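Local coordinates for protein type II restriction enzyme MspI (PDB 1SA3) that recognises the double-stranded DNA sequence 5'-CCGG-3' and cleaves it after the first C, leaving terminal 5'-phosphates, at residues M1-L6 against E35-D40. Residues are numbered along the deposited sequence; the frame is centred on the assembly and turned at random.
With NA (sodium ion), chain G.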
loop_
_atom_site.group_PDB
_atom_site.type_symbol
_atom_site.label_atom_id
_atom_site.label_comp_id
_atom_site.label_asym_id
_atom_site.label_seq_id
_atom_site.Cartn_x
_atom_site.Cartn_y
_atom_site.Cartn_z
ATOM N N MET E 1 17.368 -0.309 13.321
ATOM C CA MET E 1 18.861 -0.260 13.367
ATOM C C MET E 1 19.439 0.122 12.013
ATOM O O MET E 1 19.053 -0.448 10.991
ATOM C CB MET E 1 19.427 -1.628 13.774
ATOM C CG MET E 1 20.952 -1.704 13.731
ATOM S SD MET E 1 21.607 -3.371 14.018
ATOM C CE MET E 1 22.409 -3.726 12.441
ATOM N N ARG E 2 20.353 1.091 11.997
ATOM C CA ARG E 2 20.977 1.473 10.741
ATOM C C ARG E 2 22.007 0.413 10.427
ATOM O O ARG E 2 23.189 0.548 10.752
ATOM C CB ARG E 2 21.656 2.838 10.826
ATOM C CG ARG E 2 20.703 4.003 10.718
ATOM C CD ARG E 2 21.361 5.147 9.988
ATOM N NE ARG E 2 20.612 6.388 10.138
ATOM C CZ ARG E 2 21.019 7.560 9.667
ATOM N NH1 ARG E 2 22.167 7.649 9.012
ATOM N NH2 ARG E 2 20.283 8.644 9.861
ATOM N N THR E 3 21.533 -0.657 9.807
ATOM C CA THR E 3 22.380 -1.769 9.427
ATOM C C THR E 3 23.372 -1.296 8.394
ATOM O O THR E 3 23.344 -0.139 7.971
ATOM C CB THR E 3 21.552 -2.870 8.797
ATOM O OG1 THR E 3 20.938 -2.356 7.609
ATOM C CG2 THR E 3 20.482 -3.336 9.756
ATOM N N GLU E 4 24.244 -2.207 7.980
ATOM C CA GLU E 4 25.250 -1.905 6.980
ATOM C C GLU E 4 24.572 -1.396 5.709
ATOM O O GLU E 4 24.976 -0.382 5.145
ATOM C CB GLU E 4 26.067 -3.160 6.668
ATOM C CG GLU E 4 27.294 -2.906 5.809
ATOM C CD GLU E 4 28.002 -4.190 5.391
ATOM O OE1 GLU E 4 29.185 -4.110 4.995
ATOM O OE2 GLU E 4 27.379 -5.273 5.441
ATOM N N LEU E 5 23.537 -2.101 5.257
ATOM C CA LEU E 5 22.827 -1.702 4.047
ATOM C C LEU E 5 22.083 -0.384 4.220
ATOM O O LEU E 5 22.185 0.498 3.374
ATOM C CB LEU E 5 21.834 -2.788 3.620
ATOM C CG LEU E 5 20.989 -2.483 2.376
ATOM C CD1 LEU E 5 21.889 -2.230 1.168
ATOM C CD2 LEU E 5 20.043 -3.649 2.109
ATOM N N LEU E 6 21.333 -0.244 5.308
ATOM C CA LEU E 6 20.578 0.988 5.521
ATOM C C LEU E 6 21.508 2.173 5.707
ATOM O O LEU E 6 21.212 3.277 5.256
ATOM C CB LEU E 6 19.656 0.878 6.734
ATOM C CG LEU E 6 18.189 0.517 6.489
ATOM C CD1 LEU E 6 17.402 0.801 7.770
ATOM C CD2 LEU E 6 17.612 1.344 5.323
ATOM N N GLU E 35 12.107 2.269 -0.861
ATOM C CA GLU E 35 11.762 1.463 -2.025
ATOM C C GLU E 35 13.068 0.786 -2.427
ATOM O O GLU E 35 13.119 -0.414 -2.691
ATOM C CB GLU E 35 11.276 2.323 -3.191
ATOM C CG GLU E 35 11.070 1.499 -4.465
ATOM C CD GLU E 35 10.610 2.325 -5.644
ATOM O OE1 GLU E 35 9.767 3.223 -5.446
ATOM O OE2 GLU E 35 11.082 2.064 -6.771
ATOM N N LYS E 36 14.138 1.569 -2.450
ATOM C CA LYS E 36 15.446 1.064 -2.836
ATOM C C LYS E 36 15.946 -0.010 -1.870
ATOM O O LYS E 36 16.654 -0.929 -2.270
ATOM C CB LYS E 36 16.443 2.226 -2.907
ATOM C CG LYS E 36 17.492 2.086 -3.999
ATOM C CD LYS E 36 18.767 1.486 -3.474
ATOM C CE LYS E 36 19.872 1.547 -4.524
ATOM N NZ LYS E 36 21.198 1.236 -3.915
ATOM N N TYR E 37 15.572 0.114 -0.601
ATOM C CA TYR E 37 15.969 -0.848 0.426
ATOM C C TYR E 37 15.428 -2.228 0.038
ATOM O O TYR E 37 16.138 -3.230 0.136
ATOM C CB TYR E 37 15.412 -0.388 1.776
ATOM C CG TYR E 37 15.882 -1.146 3.006
ATOM C CD1 TYR E 37 17.127 -1.778 3.053
ATOM C CD2 TYR E 37 15.091 -1.172 4.152
ATOM C CE1 TYR E 37 17.565 -2.416 4.231
ATOM C CE2 TYR E 37 15.507 -1.787 5.306
ATOM C CZ TYR E 37 16.745 -2.409 5.347
ATOM O OH TYR E 37 17.134 -2.999 6.524
ATOM N N ILE E 38 14.180 -2.276 -0.421
ATOM C CA ILE E 38 13.583 -3.544 -0.842
ATOM C C ILE E 38 14.264 -4.042 -2.114
ATOM O O ILE E 38 14.602 -5.218 -2.216
ATOM C CB ILE E 38 12.055 -3.403 -1.115
ATOM C CG1 ILE E 38 11.315 -3.062 0.180
ATOM C CG2 ILE E 38 11.489 -4.700 -1.708
ATOM C CD1 ILE E 38 11.347 -4.157 1.238
ATOM N N LEU E 39 14.477 -3.147 -3.077
ATOM C CA LEU E 39 15.105 -3.527 -4.333
ATOM C C LEU E 39 16.486 -4.149 -4.123
ATOM O O LEU E 39 16.830 -5.136 -4.781
ATOM C CB LEU E 39 15.208 -2.320 -5.269
ATOM C CG LEU E 39 13.909 -1.653 -5.748
ATOM C CD1 LEU E 39 14.252 -0.401 -6.539
ATOM C CD2 LEU E 39 13.102 -2.610 -6.612
ATOM N N ASP E 40 17.263 -3.591 -3.200
ATOM C CA ASP E 40 18.599 -4.110 -2.930
ATOM C C ASP E 40 18.582 -5.452 -2.203
ATOM O O ASP E 40 19.411 -6.320 -2.474
ATOM C CB ASP E 40 19.413 -3.091 -2.125
ATOM C CG ASP E 40 19.916 -1.938 -2.982
ATOM O OD1 ASP E 40 19.736 -1.989 -4.217
ATOM O OD2 ASP E 40 20.497 -0.986 -2.415
HETATM NA NA NA G . 8.881 3.511 -7.601
HETATM O O HOH W 1 7.472 3.952 -9.349
HETATM O O HOH W 2 7.217 4.703 -6.344
#
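Apolar contact carries this meeting of two helices, and the ring of Y37 is at its centre. With CG anti to its backbone N (chi1 -171°), Y37 reaches out from helix 23-41 to the first turn of helix 4-12. L6 lies over one face: its CD2 makes a CH-pi contact 3.6 Å from the Y37 ring centroid, only 4° off the normal. L6 CG sits 3.5 Å from Y37 CZ. L5 CD2 lies at the edge, in the ring plane, 3.5 Å from Y37 CE1. Two branched leucines thus fit a flat ring from two directions, and L5 CD1 extends the contact to D40, 4.0 Å from OD2.

Polar bonds tidy the margins. T3 is the N-cap of helix 4-12; its short hydroxyl side chain suits the role, OG1 accepting from L6 N at 3.1 Å in a nearly straight bond (170°). T3 OG1 and Y37 OH each hydrogen-bond E59 OE1, and the phenol oxygen has Q58 NE2 as second partner. Tyrosine suits this buried place: its ring takes the leucines while helix 57-69 satisfies its hydroxyl. The i, i+4 spacing sets K36 and D40 side by side on helix 23-41, where K36 NZ meets the syn lone pair of D40 OD2 in a 2.8 Å salt bridge.

At the N-terminal end of 35-40, E35 chelates sodium unevenly, OE1 2.4 Å and OE2 2.8 Å from NA, alongside the D84 carboxylate, the D99 backbone carbonyl and two waters. Helix 57-69 packs on T3, L6 and Y37 through Q58 and I62, whereas I38 turns away from helix 4-12 onto strand 111-121 of the mixed sheet.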